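Local coordinates for DNA translocase coupling protein (Clostridium perfringens, PDB 6O1W) that probably binds DNA and ATP to couple plasmid transfer to a conjugation machine, this chain being the part that holds its FtsK/SpoIIIE-type ATPase domain, at residues Leu133-Thr138 with Ile276-Pro281; Val296-Arg301 with Gly325-Lys330; Ile159-Asp164 with Glu189-Tyr194; Val163-Gly168 with Thr183-Ala188; Leu98-Lys103 with Leu150-Lys155. All coordinates share one frame; numbering follows the deposited sequence.

Interaction 1. Residues Leu133-Thr138 with Ile276-Pro281; sequences LSAGET and IGVQRP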
# COMPACT_ATOMS: atom_id res chain seq x y z
N LEU A 133 2.25 -0.05 -6.25
CA LEU A 133 0.92 0.51 -6.47
C LEU A 133 0.33 0.73 -5.06
O LEU A 133 0.28 -0.21 -4.24
CB LEU A 133 0.06 -0.46 -7.29
CG LEU A 133 -1.42 -0.00 -7.53
CD1 LEU A 133 -1.51 0.92 -8.72
CD2 LEU A 133 -2.32 -1.20 -7.83
N SER A 134 -0.09 1.97 -4.79
CA SER A 134 -0.67 2.34 -3.50
C SER A 134 -2.10 2.78 -3.75
O SER A 134 -2.33 3.73 -4.50
CB SER A 134 0.16 3.43 -2.81
OG SER A 134 -0.43 3.89 -1.61
N ALA A 135 -3.07 2.02 -3.17
CA ALA A 135 -4.48 2.26 -3.36
C ALA A 135 -5.21 2.59 -2.08
O ALA A 135 -4.97 1.96 -1.06
CB ALA A 135 -5.14 1.06 -4.03
N GLY A 136 -6.10 3.56 -2.15
CA GLY A 136 -6.86 4.00 -0.98
C GLY A 136 -7.78 5.16 -1.28
O GLY A 136 -7.56 5.89 -2.26
N GLU A 137 -8.83 5.31 -0.45
CA GLU A 137 -9.83 6.37 -0.54
C GLU A 137 -9.18 7.71 -0.22
O GLU A 137 -8.13 7.73 0.42
CB GLU A 137 -11.00 6.10 0.44
CG GLU A 137 -11.91 4.96 0.00
CD GLU A 137 -12.86 4.43 1.06
OE1 GLU A 137 -13.27 5.20 1.96
OE2 GLU A 137 -13.20 3.22 1.00
N THR A 138 -9.76 8.83 -0.67
CA THR A 138 -9.13 10.13 -0.41
C THR A 138 -9.06 10.39 1.12
O THR A 138 -10.02 10.09 1.84
CB THR A 138 -9.74 11.25 -1.27
OG1 THR A 138 -8.90 12.40 -1.22
CG2 THR A 138 -11.19 11.58 -0.90
N ILE A 276 2.92 4.27 -8.15
CA ILE A 276 1.59 4.62 -8.63
C ILE A 276 0.53 4.71 -7.54
O ILE A 276 0.35 3.78 -6.77
CB ILE A 276 1.14 3.60 -9.72
CG1 ILE A 276 2.23 3.32 -10.77
CG2 ILE A 276 -0.17 4.06 -10.39
CD1 ILE A 276 2.03 2.03 -11.53
N GLY A 277 -0.22 5.81 -7.55
CA GLY A 277 -1.37 6.00 -6.67
C GLY A 277 -2.66 5.75 -7.42
O GLY A 277 -2.78 6.08 -8.61
N VAL A 278 -3.63 5.12 -6.74
CA VAL A 278 -4.97 4.84 -7.27
C VAL A 278 -6.02 5.14 -6.19
O VAL A 278 -5.99 4.55 -5.11
CB VAL A 278 -5.16 3.43 -7.90
CG1 VAL A 278 -4.58 3.35 -9.30
CG2 VAL A 278 -4.55 2.34 -7.05
N GLN A 279 -6.95 6.03 -6.49
CA GLN A 279 -7.99 6.35 -5.52
C GLN A 279 -9.21 5.38 -5.57
O GLN A 279 -9.79 5.04 -4.52
CB GLN A 279 -8.46 7.79 -5.71
CG GLN A 279 -9.29 8.29 -4.55
CD GLN A 279 -10.02 9.52 -4.95
OE1 GLN A 279 -11.21 9.47 -5.30
NE2 GLN A 279 -9.32 10.64 -4.93
N ARG A 280 -9.60 5.01 -6.79
CA ARG A 280 -10.78 4.21 -7.04
C ARG A 280 -10.38 3.01 -7.91
O ARG A 280 -10.24 3.17 -9.13
CB ARG A 280 -11.84 5.10 -7.75
CG ARG A 280 -13.28 4.64 -7.57
CD ARG A 280 -14.25 5.36 -8.51
NE ARG A 280 -13.80 5.30 -9.90
CZ ARG A 280 -14.02 4.29 -10.73
NH1 ARG A 280 -14.74 3.24 -10.33
NH2 ARG A 280 -13.55 4.32 -11.97
N PRO A 281 -10.12 1.83 -7.31
CA PRO A 281 -9.74 0.65 -8.11
C PRO A 281 -10.87 0.30 -9.08
O PRO A 281 -12.03 0.34 -8.72
CB PRO A 281 -9.52 -0.44 -7.07
CG PRO A 281 -9.30 0.31 -5.78
CD PRO A 281 -10.22 1.47 -5.88
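Strands 133-135 and 276-278 run side by side in the parallel core of a P-loop NTPase sheet, their axes 23° apart, and three main-chain hydrogen bonds join them. S134 N gives to I276 O at 2.7 Å, nearly along the carbonyl axis; V278 N returns a bond to S134 O at 2.9 Å; and G136 N reaches V278 O at 3.1 Å. Apolar contacts gather on the face shared by L133, A135, I276 and V278. With CG anti to the backbone N, L133 sends CD1 across to V278 CG2 (3.7 Å) and I276 CG2 (3.8 Å). V278 CG2, in the crowded position between N and carbonyl carbon, presses on A135 CB at a tight 3.3 Å. On the other face S134 OG bonds to K142 O. Past the strand ends, Q279 NE2 comes only to 3.7 Å from T138 CB. Main-chain bonds thus carry the contact into G136, the first residue of the predicted ATP-binding loop, which probably helps to set where that loop leaves the sheet.

Interaction 2. Residues Val296-Arg301 with Gly325-Lys330; sequences VRICGR and GRFLFK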
# COMPACT_ATOMS: atom_id res chain seq x y z
N VAL A 296 4.55 -4.85 -5.89
CA VAL A 296 4.22 -4.37 -4.55
C VAL A 296 2.84 -3.72 -4.55
O VAL A 296 2.60 -2.82 -5.36
CB VAL A 296 5.28 -3.38 -3.98
CG1 VAL A 296 4.88 -2.90 -2.60
CG2 VAL A 296 6.68 -4.00 -3.96
N ARG A 297 1.95 -4.17 -3.65
CA ARG A 297 0.63 -3.55 -3.50
C ARG A 297 0.48 -3.08 -2.09
O ARG A 297 0.72 -3.84 -1.12
CB ARG A 297 -0.52 -4.51 -3.83
CG ARG A 297 -0.33 -5.37 -5.07
CD ARG A 297 -0.52 -4.60 -6.38
NE ARG A 297 0.01 -5.40 -7.48
CZ ARG A 297 -0.61 -6.46 -7.99
NH1 ARG A 297 -1.81 -6.83 -7.53
NH2 ARG A 297 -0.04 -7.18 -8.94
N ILE A 298 0.08 -1.84 -1.96
CA ILE A 298 -0.24 -1.22 -0.70
C ILE A 298 -1.71 -0.85 -0.84
O ILE A 298 -2.07 -0.13 -1.76
CB ILE A 298 0.70 -0.04 -0.33
CG1 ILE A 298 2.14 -0.56 -0.11
CG2 ILE A 298 0.21 0.62 0.95
CD1 ILE A 298 3.27 0.48 -0.31
N CYS A 299 -2.57 -1.43 0.01
CA CYS A 299 -4.01 -1.21 -0.09
C CYS A 299 -4.65 -0.74 1.20
O CYS A 299 -4.47 -1.35 2.26
CB CYS A 299 -4.70 -2.46 -0.63
SG CYS A 299 -6.39 -2.17 -1.22
N GLY A 300 -5.40 0.36 1.11
CA GLY A 300 -6.14 0.92 2.22
C GLY A 300 -7.46 0.18 2.37
O GLY A 300 -7.73 -0.79 1.65
N ARG A 301 -8.26 0.61 3.31
CA ARG A 301 -9.55 -0.01 3.59
C ARG A 301 -10.56 0.31 2.49
O ARG A 301 -10.71 1.46 2.14
CB ARG A 301 -10.07 0.47 4.96
CG ARG A 301 -11.37 -0.23 5.34
CD ARG A 301 -11.79 0.08 6.77
NE ARG A 301 -12.98 -0.70 7.12
CZ ARG A 301 -14.22 -0.35 6.82
NH1 ARG A 301 -14.47 0.80 6.19
NH2 ARG A 301 -15.24 -1.13 7.15
N GLY A 325 -4.02 5.60 8.25
CA GLY A 325 -2.68 5.14 7.92
C GLY A 325 -2.49 3.64 8.07
O GLY A 325 -1.37 3.15 7.94
N ARG A 326 -3.57 2.90 8.32
CA ARG A 326 -3.51 1.44 8.45
C ARG A 326 -3.73 0.81 7.07
O ARG A 326 -4.71 1.12 6.38
CB ARG A 326 -4.52 0.94 9.48
CG ARG A 326 -4.40 -0.54 9.81
CD ARG A 326 -3.05 -0.88 10.43
NE ARG A 326 -2.80 -0.21 11.71
CZ ARG A 326 -3.38 -0.52 12.87
NH1 ARG A 326 -4.32 -1.46 12.92
NH2 ARG A 326 -3.04 0.11 13.98
N PHE A 327 -2.80 -0.03 6.63
CA PHE A 327 -2.89 -0.60 5.29
C PHE A 327 -2.60 -2.06 5.27
O PHE A 327 -2.05 -2.58 6.24
CB PHE A 327 -1.82 0.10 4.39
CG PHE A 327 -2.17 1.48 3.91
CD1 PHE A 327 -1.96 2.59 4.71
CD2 PHE A 327 -2.76 1.66 2.67
CE1 PHE A 327 -2.35 3.86 4.29
CE2 PHE A 327 -3.13 2.94 2.23
CZ PHE A 327 -2.94 4.02 3.04
N LEU A 328 -2.87 -2.69 4.11
CA LEU A 328 -2.43 -4.02 3.74
C LEU A 328 -1.23 -3.91 2.77
O LEU A 328 -1.24 -3.10 1.83
CB LEU A 328 -3.53 -4.86 3.08
CG LEU A 328 -4.73 -5.19 3.99
CD1 LEU A 328 -5.79 -5.85 3.22
CD2 LEU A 328 -4.32 -6.07 5.16
N PHE A 329 -0.24 -4.74 2.98
CA PHE A 329 0.94 -4.86 2.13
C PHE A 329 0.89 -6.25 1.51
O PHE A 329 0.81 -7.24 2.22
CB PHE A 329 2.23 -4.73 2.97
CG PHE A 329 3.51 -4.85 2.17
CD1 PHE A 329 4.06 -3.75 1.52
CD2 PHE A 329 4.20 -6.06 2.10
CE1 PHE A 329 5.26 -3.86 0.82
CE2 PHE A 329 5.42 -6.16 1.42
CZ PHE A 329 5.93 -5.07 0.76
N LYS A 330 1.01 -6.31 0.20
CA LYS A 330 1.08 -7.56 -0.54
C LYS A 330 2.27 -7.53 -1.52
O LYS A 330 2.38 -6.61 -2.33
CB LYS A 330 -0.25 -7.86 -1.25
CG LYS A 330 -0.21 -9.17 -2.02
CD LYS A 330 -1.54 -9.61 -2.55
CE LYS A 330 -1.52 -11.10 -2.76
NZ LYS A 330 -2.17 -11.50 -4.04
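An antiparallel pairing of strands 296-299 and 326-330 extends the mixed P-loop NTPase sheet beyond its parallel centre. Two hydrogen-bonded pairs grip it: R297 with K330 and C299 with L328 each exchange two N-H...O bonds, and the one from L328 N to C299 O, 2.8 Å long, is almost straight at 178°. Packing is densest on the face of I298, F327 and F329. I298 CG2 meets F327 CD2 at 3.6 Å, and V296 CG1 meets F329 CE1 at the same distance, F329 having its CG anti to the backbone N. F327 also touches G141 and A340, residues of the ATP site, while F329 borders a bound glucose. The R297 and K330 face is looser. Their CB atoms stand 4.2 Å apart and both chains lead off, R297 NH1 to V311 O and K330 NZ to L312 O, the carbonyls of helix 305-312 giving each cation its own acceptor; K330 is partly exposed. Beyond the C299 and L328 pair, F327 CD2 lies 3.3 Å from G300 N.

Interaction 3. Residues Ile159-Asp164 with Glu189-Tyr194; sequences IAYMVD and EKLFKY. With BGC (beta-D-glucopyranose), chain E.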
# COMPACT_ATOMS: atom_id res chain seq x y z
N ILE A 159 16.96 10.51 -9.22
CA ILE A 159 16.36 11.52 -10.10
C ILE A 159 14.85 11.27 -9.98
O ILE A 159 14.42 10.12 -10.03
CB ILE A 159 16.82 11.33 -11.60
CG1 ILE A 159 18.31 11.64 -11.77
CG2 ILE A 159 15.99 12.21 -12.57
CD1 ILE A 159 18.94 11.06 -13.07
N ALA A 160 14.05 12.34 -9.94
CA ALA A 160 12.61 12.19 -9.81
C ALA A 160 11.78 12.86 -10.86
O ALA A 160 12.09 13.97 -11.29
CB ALA A 160 12.18 12.69 -8.43
N TYR A 161 10.67 12.21 -11.22
CA TYR A 161 9.67 12.71 -12.16
C TYR A 161 8.32 12.53 -11.49
O TYR A 161 8.03 11.46 -10.94
CB TYR A 161 9.73 12.00 -13.50
CG TYR A 161 10.99 12.29 -14.26
CD1 TYR A 161 11.16 13.50 -14.95
CD2 TYR A 161 12.01 11.36 -14.34
CE1 TYR A 161 12.32 13.75 -15.68
CE2 TYR A 161 13.19 11.63 -15.01
CZ TYR A 161 13.34 12.83 -15.68
OH TYR A 161 14.53 13.07 -16.32
N MSE A 162 7.52 13.60 -11.46
CA MSE A 162 6.24 13.52 -10.76
C MSE A 162 5.14 13.89 -11.70
O MSE A 162 5.27 14.87 -12.44
CB MSE A 162 6.27 14.40 -9.52
CG MSE A 162 7.22 13.89 -8.45
SE MSE A 162 8.15 15.36 -7.54
CE MSE A 162 9.42 15.90 -8.89
N VAL A 163 4.09 13.08 -11.73
CA VAL A 163 2.96 13.28 -12.63
C VAL A 163 1.70 13.62 -11.85
O VAL A 163 1.26 12.81 -11.02
CB VAL A 163 2.75 12.05 -13.56
CG1 VAL A 163 1.55 12.26 -14.49
CG2 VAL A 163 4.01 11.74 -14.36
N ASP A 164 1.10 14.78 -12.16
CA ASP A 164 -0.16 15.21 -11.54
C ASP A 164 -0.92 16.10 -12.48
O ASP A 164 -0.58 17.27 -12.59
CB ASP A 164 0.08 15.89 -10.18
CG ASP A 164 -1.14 16.57 -9.54
OD1 ASP A 164 -2.29 16.14 -9.83
OD2 ASP A 164 -0.95 17.51 -8.77
N GLU A 189 3.24 12.54 -22.47
CA GLU A 189 3.65 11.75 -23.64
C GLU A 189 5.16 11.93 -23.87
O GLU A 189 5.86 10.94 -24.04
CB GLU A 189 2.84 12.09 -24.92
CG GLU A 189 3.57 11.70 -26.21
CD GLU A 189 2.82 11.60 -27.53
OE1 GLU A 189 1.82 12.33 -27.73
OE2 GLU A 189 3.28 10.81 -28.39
N LYS A 190 5.68 13.18 -23.81
CA LYS A 190 7.11 13.45 -23.93
C LYS A 190 7.90 12.73 -22.82
O LYS A 190 8.97 12.21 -23.07
CB LYS A 190 7.42 14.96 -23.89
CG LYS A 190 6.86 15.75 -25.07
CD LYS A 190 7.26 17.23 -24.98
CE LYS A 190 6.29 18.16 -25.69
NZ LYS A 190 6.33 18.01 -27.16
N LEU A 191 7.38 12.73 -21.59
CA LEU A 191 8.07 12.09 -20.46
C LEU A 191 8.17 10.59 -20.63
O LEU A 191 9.26 10.06 -20.49
CB LEU A 191 7.38 12.40 -19.11
CG LEU A 191 7.90 11.56 -17.90
CD1 LEU A 191 9.36 11.90 -17.59
CD2 LEU A 191 6.99 11.73 -16.65
N PHE A 192 7.05 9.93 -20.92
CA PHE A 192 7.03 8.47 -21.02
C PHE A 192 7.77 7.92 -22.25
O PHE A 192 8.31 6.82 -22.18
CB PHE A 192 5.60 7.92 -20.91
CG PHE A 192 5.16 7.92 -19.47
CD1 PHE A 192 5.67 6.98 -18.57
CD2 PHE A 192 4.28 8.87 -18.99
CE1 PHE A 192 5.28 6.97 -17.23
CE2 PHE A 192 3.90 8.89 -17.63
CZ PHE A 192 4.41 7.95 -16.76
N LYS A 193 7.81 8.69 -23.34
CA LYS A 193 8.59 8.32 -24.53
C LYS A 193 10.10 8.45 -24.17
O LYS A 193 10.87 7.57 -24.49
CB LYS A 193 8.19 9.19 -25.73
CG LYS A 193 9.05 8.98 -26.99
CD LYS A 193 8.95 7.57 -27.50
CE LYS A 193 9.47 7.48 -28.91
NZ LYS A 193 10.33 6.28 -29.11
N TYR A 194 10.47 9.48 -23.42
CA TYR A 194 11.84 9.63 -22.94
C TYR A 194 12.26 8.45 -22.02
O TYR A 194 13.37 7.91 -22.17
CB TYR A 194 12.00 10.96 -22.18
CG TYR A 194 13.26 10.99 -21.34
CD1 TYR A 194 14.52 11.09 -21.93
CD2 TYR A 194 13.21 10.84 -19.96
CE1 TYR A 194 15.69 11.07 -21.16
CE2 TYR A 194 14.36 10.83 -19.18
CZ TYR A 194 15.60 10.91 -19.79
OH TYR A 194 16.74 10.85 -19.02
C2 BGC E . 15.32 15.04 -19.67
C3 BGC E . 15.07 15.29 -21.15
C4 BGC E . 13.69 14.78 -21.54
C5 BGC E . 12.62 15.40 -20.64
C6 BGC E . 11.25 14.83 -20.88
C1 BGC E . 14.20 15.69 -18.85
O1 BGC E . 14.41 15.47 -17.50
O2 BGC E . 16.58 15.57 -19.29
O3 BGC E . 16.08 14.67 -21.93
O4 BGC E . 13.40 15.09 -22.90
O5 BGC E . 12.94 15.15 -19.26
O6 BGC E . 10.30 15.39 -19.99
O HOH W 1 16.77 11.52 -16.44
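Strand 159-163 and helix 189-194 run in roughly opposed directions, at 142°, with 10.8 Å between their axes, a spacing bridged by side chains. L191, its CG anti to the backbone N, divides its two methyls between two strand residues. CD1 lies over one face of the Y161 ring, 3.9 Å from the centroid in a CH-pi contact, while CD2 meets V163 CG2 at 3.8 Å. F192 adds a looser touch with CE2 near V163 CG2 and otherwise turns toward helix 247-266. Farther along the helix Y194 crosses Y161 at about a right angle, bringing its CE2 to 3.6 Å from Y161 OH. Here the contact turns polar. One water joins the two phenol oxygens, 2.7 Å from Y161 OH and 2.7 Å from Y194 OH, and in the plane of the Y161 ring the glucose O1 also lies 2.7 Å from Y161 OH. The sugar spreads over the other tyrosine, its C4 3.7 Å above the Y194 ring plane toward the rim, and Q180 OE1 holds it by a further hydrogen bond. A greasy strand-to-helix interface thus ends in a hydroxyl-rich margin, where two tyrosines offer one polar tip and one flat face to a carbohydrate.

Interaction 4. Residues Val163-Gly168 with Thr183-Ala188; sequences VDFKGG and TEVDAA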
# COMPACT_ATOMS: atom_id res chain seq x y z
N VAL A 163 4.09 13.08 -11.73
CA VAL A 163 2.96 13.28 -12.63
C VAL A 163 1.70 13.62 -11.85
O VAL A 163 1.26 12.81 -11.02
CB VAL A 163 2.75 12.05 -13.56
CG1 VAL A 163 1.55 12.26 -14.49
CG2 VAL A 163 4.01 11.74 -14.36
N ASP A 164 1.10 14.78 -12.16
CA ASP A 164 -0.16 15.21 -11.54
C ASP A 164 -0.92 16.10 -12.48
O ASP A 164 -0.58 17.27 -12.59
CB ASP A 164 0.08 15.89 -10.18
CG ASP A 164 -1.14 16.57 -9.54
OD1 ASP A 164 -2.29 16.14 -9.83
OD2 ASP A 164 -0.95 17.51 -8.77
N PHE A 165 -2.00 15.59 -13.08
CA PHE A 165 -2.82 16.33 -14.05
C PHE A 165 -3.72 17.36 -13.43
O PHE A 165 -4.33 18.13 -14.16
CB PHE A 165 -3.60 15.38 -14.98
CG PHE A 165 -2.76 14.65 -16.02
CD1 PHE A 165 -1.37 14.65 -15.96
CD2 PHE A 165 -3.38 13.90 -17.02
CE1 PHE A 165 -0.61 13.96 -16.91
CE2 PHE A 165 -2.61 13.18 -17.95
CZ PHE A 165 -1.23 13.21 -17.89
N LYS A 166 -3.78 17.44 -12.09
CA LYS A 166 -4.58 18.46 -11.41
C LYS A 166 -3.73 19.73 -11.23
O LYS A 166 -3.59 20.25 -10.12
CB LYS A 166 -5.20 17.94 -10.11
CG LYS A 166 -6.21 16.83 -10.35
CD LYS A 166 -6.69 16.13 -9.07
CE LYS A 166 -5.70 15.09 -8.56
NZ LYS A 166 -6.30 14.20 -7.53
N GLY A 167 -3.19 20.22 -12.34
CA GLY A 167 -2.35 21.42 -12.38
C GLY A 167 -1.10 21.33 -11.52
O GLY A 167 -0.49 22.36 -11.21
N GLY A 168 -0.74 20.11 -11.09
CA GLY A 168 0.43 19.87 -10.25
C GLY A 168 0.26 20.29 -8.81
O GLY A 168 1.25 20.32 -8.07
N THR A 183 2.25 18.17 -15.50
CA THR A 183 0.88 18.53 -15.16
C THR A 183 -0.17 18.35 -16.28
O THR A 183 -1.35 18.64 -16.05
CB THR A 183 0.85 19.99 -14.67
OG1 THR A 183 1.16 20.83 -15.77
CG2 THR A 183 1.80 20.26 -13.52
N GLU A 184 0.26 17.95 -17.47
CA GLU A 184 -0.68 17.78 -18.58
C GLU A 184 -0.25 16.61 -19.47
O GLU A 184 0.89 16.20 -19.41
CB GLU A 184 -0.92 19.11 -19.36
CG GLU A 184 -0.12 19.33 -20.64
CD GLU A 184 1.33 19.77 -20.51
OE1 GLU A 184 1.72 20.28 -19.44
OE2 GLU A 184 2.06 19.63 -21.52
N VAL A 185 -1.19 16.08 -20.26
CA VAL A 185 -1.04 14.91 -21.11
C VAL A 185 0.06 15.06 -22.19
O VAL A 185 0.75 14.08 -22.47
CB VAL A 185 -2.41 14.46 -21.69
CG1 VAL A 185 -2.95 15.42 -22.76
CG2 VAL A 185 -2.35 13.02 -22.20
N ASP A 186 0.27 16.28 -22.74
CA ASP A 186 1.33 16.52 -23.73
C ASP A 186 2.70 16.30 -23.11
O ASP A 186 3.53 15.57 -23.66
CB ASP A 186 1.22 17.94 -24.35
CG ASP A 186 -0.05 18.27 -25.10
OD1 ASP A 186 -0.69 17.34 -25.61
OD2 ASP A 186 -0.38 19.47 -25.21
N ALA A 187 2.95 16.92 -21.94
CA ALA A 187 4.21 16.76 -21.20
C ALA A 187 4.39 15.29 -20.77
O ALA A 187 5.51 14.80 -20.81
CB ALA A 187 4.24 17.67 -20.00
N ALA A 188 3.29 14.57 -20.43
CA ALA A 188 3.36 13.14 -20.04
C ALA A 188 3.74 12.25 -21.22
O ALA A 188 4.48 11.31 -21.01
CB ALA A 188 2.03 12.66 -19.45
O HOH W 2 -4.05 18.70 -16.74
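F165 O is held by two hydrogen bonds: a water donates to it at 2.7 Å, and G167 N makes a weak bond within the turn. The same water donates to T183 O at 2.8 Å, so it bridges the loop after strand 159-163 to the residues leading into helix 185-209. CA-H...O contacts reinforce the bridge, T183 CA lying 3.2 Å from D164 O and F165 CA 3.4 Å from T183 O. The loop keeps its own shape through an Asx turn, in which K166 N meets D164 OD1 at 3.0 Å from above the carboxylate plane; D164 OD2 serves E170 N. F165 supplies the ring of the contact. One face of it is laid over the peptide between E184 and V185, with E184 C 3.7 Å above the plane, and A188 CB comes to its edge at CZ, also at 3.7 Å. T183 CG2 rests 3.5 Å from G168 N, packing close where the glycine has no side chain in the way. E184 caps the new helix, its OE2 accepting from A187 N. Around this join, L239 of helix 237-240 touches F165, helix 247-266 backs V185, and strand 179-182 supports A188 through I182.

Interaction 5. Residues Leu98-Lys103 with Leu150-Lys155; sequences LPWDDK and LWQLLK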
# COMPACT_ATOMS: atom_id res chain seq x y z
N LEU A 98 2.28 6.72 13.42
CA LEU A 98 3.70 6.46 13.28
C LEU A 98 4.30 7.57 12.42
O LEU A 98 4.31 7.46 11.18
CB LEU A 98 3.88 5.07 12.65
CG LEU A 98 5.26 4.54 12.45
CD1 LEU A 98 5.89 4.15 13.79
CD2 LEU A 98 5.21 3.36 11.52
N PRO A 99 4.75 8.67 13.06
CA PRO A 99 5.32 9.78 12.27
C PRO A 99 6.60 9.36 11.57
O PRO A 99 7.37 8.57 12.11
CB PRO A 99 5.61 10.86 13.33
CG PRO A 99 5.71 10.12 14.63
CD PRO A 99 4.76 8.97 14.51
N TRP A 100 6.85 9.91 10.38
CA TRP A 100 8.08 9.68 9.66
C TRP A 100 9.24 10.29 10.44
O TRP A 100 9.06 11.30 11.12
CB TRP A 100 8.04 10.32 8.26
CG TRP A 100 9.39 10.36 7.60
CD1 TRP A 100 10.22 11.44 7.47
CD2 TRP A 100 10.15 9.22 7.15
NE1 TRP A 100 11.41 11.06 6.90
CE2 TRP A 100 11.40 9.70 6.70
CE3 TRP A 100 9.89 7.84 7.10
CZ2 TRP A 100 12.36 8.85 6.15
CZ3 TRP A 100 10.85 7.00 6.55
CH2 TRP A 100 12.09 7.51 6.12
N ASP A 101 10.43 9.70 10.33
CA ASP A 101 11.65 10.23 10.92
C ASP A 101 12.82 9.81 10.02
O ASP A 101 12.88 8.66 9.59
CB ASP A 101 11.82 9.75 12.36
CG ASP A 101 12.93 10.43 13.12
OD1 ASP A 101 14.11 10.33 12.67
OD2 ASP A 101 12.65 11.05 14.15
N ASP A 102 13.76 10.73 9.76
CA ASP A 102 14.91 10.46 8.88
C ASP A 102 15.82 9.30 9.38
O ASP A 102 16.62 8.79 8.60
CB ASP A 102 15.71 11.75 8.60
CG ASP A 102 15.25 12.54 7.36
OD1 ASP A 102 14.18 12.21 6.79
OD2 ASP A 102 15.96 13.48 6.96
N LYS A 103 15.63 8.84 10.64
CA LYS A 103 16.39 7.72 11.23
C LYS A 103 16.08 6.38 10.54
O LYS A 103 16.90 5.46 10.60
CB LYS A 103 16.14 7.63 12.75
CG LYS A 103 14.78 7.04 13.15
CD LYS A 103 14.65 6.86 14.66
CE LYS A 103 13.27 6.38 15.04
NZ LYS A 103 13.21 5.95 16.46
N LEU A 150 9.39 8.60 -2.09
CA LEU A 150 10.07 9.59 -2.93
C LEU A 150 11.19 10.28 -2.16
O LEU A 150 12.29 10.39 -2.68
CB LEU A 150 9.04 10.63 -3.45
CG LEU A 150 9.56 11.86 -4.20
CD1 LEU A 150 10.37 11.44 -5.50
CD2 LEU A 150 8.40 12.81 -4.55
N TRP A 151 10.89 10.75 -0.93
CA TRP A 151 11.84 11.43 -0.04
C TRP A 151 13.08 10.56 0.24
O TRP A 151 14.21 11.01 0.10
CB TRP A 151 11.12 11.79 1.27
CG TRP A 151 12.06 12.40 2.28
CD1 TRP A 151 12.53 11.80 3.42
CD2 TRP A 151 12.78 13.64 2.14
NE1 TRP A 151 13.40 12.65 4.06
CE2 TRP A 151 13.59 13.78 3.29
CE3 TRP A 151 12.77 14.67 1.19
CZ2 TRP A 151 14.38 14.91 3.52
CZ3 TRP A 151 13.57 15.79 1.40
CH2 TRP A 151 14.38 15.89 2.55
N GLN A 152 12.85 9.28 0.56
CA GLN A 152 13.89 8.29 0.82
C GLN A 152 14.82 8.13 -0.37
O GLN A 152 16.04 8.24 -0.20
CB GLN A 152 13.27 6.94 1.24
CG GLN A 152 12.59 7.03 2.61
CD GLN A 152 11.90 5.76 3.05
OE1 GLN A 152 10.69 5.68 3.20
NE2 GLN A 152 12.67 4.75 3.26
N LEU A 153 14.25 7.98 -1.58
CA LEU A 153 15.01 7.85 -2.81
C LEU A 153 15.74 9.14 -3.19
O LEU A 153 16.87 9.05 -3.68
CB LEU A 153 14.16 7.33 -3.96
CG LEU A 153 13.62 5.92 -3.70
CD1 LEU A 153 12.61 5.53 -4.76
CD2 LEU A 153 14.77 4.91 -3.53
N LEU A 154 15.12 10.31 -2.95
CA LEU A 154 15.78 11.61 -3.21
C LEU A 154 17.01 11.76 -2.29
O LEU A 154 18.03 12.31 -2.71
CB LEU A 154 14.79 12.78 -2.94
CG LEU A 154 13.70 13.02 -3.99
CD1 LEU A 154 12.80 14.13 -3.57
CD2 LEU A 154 14.30 13.33 -5.37
N LYS A 155 16.91 11.23 -1.05
CA LYS A 155 17.99 11.22 -0.05
C LYS A 155 19.08 10.23 -0.42
O LYS A 155 20.17 10.36 0.08
CB LYS A 155 17.44 10.88 1.37
CG LYS A 155 16.69 12.02 2.05
CD LYS A 155 17.64 13.04 2.66
CE LYS A 155 18.07 12.72 4.06
NZ LYS A 155 19.34 13.41 4.40
O HOH W 3 18.73 13.23 7.36
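An aromatic cluster is built against the helix that follows the predicted Walker A loop, and D102 ties it together. D102 OD1 accepts two indole N-H groups: W151 NE1 at 2.9 Å (165°) through the syn lone pair, and W100 NE1 at 3.0 Å (150°) through the anti one. Both bonds run near the plane of the indole concerned, and the carboxylate lies nearly flat with the W151 ring. Since one oxygen serves both, the two indoles are brought close together; their planes stand at 84°, with W100 NE1 3.7 Å from W151 CD1. Such double donation probably stabilises the charged form of D102. The other oxygen, OD2, turns to K155: a water donates a hydrogen bond to D102 OD2 at 2.8 Å and accepts one from K155 NZ at 3.0 Å, the cation itself being too far for a salt bridge. K155, bent at chi2 and chi3, lays its CG over one face of W151, and the CG of Q152 packs on W100 CH2 at 3.6 Å. F341 and H348 meet W100 edge-to-face, and F343 touches both indoles. The loop between strands 82-89 and 111-116 is thereby fastened to helix 142-155, the P-loop helix of this alpha/beta NTPase fold.

In the fold
Interactions 1 and 2 form the deep core: strands 132-135 and 296-299 are sheet neighbours, A135 probably bonding to I298 and G300, so the two contacts make one continuous main-chain network beside the predicted Walker A loop. Interactions 3 and 4 lie farther out, about 9 Å apart by centres, sharing V163 and D164 and both using helix 185-209; one is mainly apolar with a sugar-lined rim, the other a partly exposed, water-bridged turn. Interaction 5 is buried too, but trades backbone bonds for a carboxylate between indoles. It meets interaction 3 through L150 and L154 against A160, so helix 142-155 links sheet and aromatic cluster.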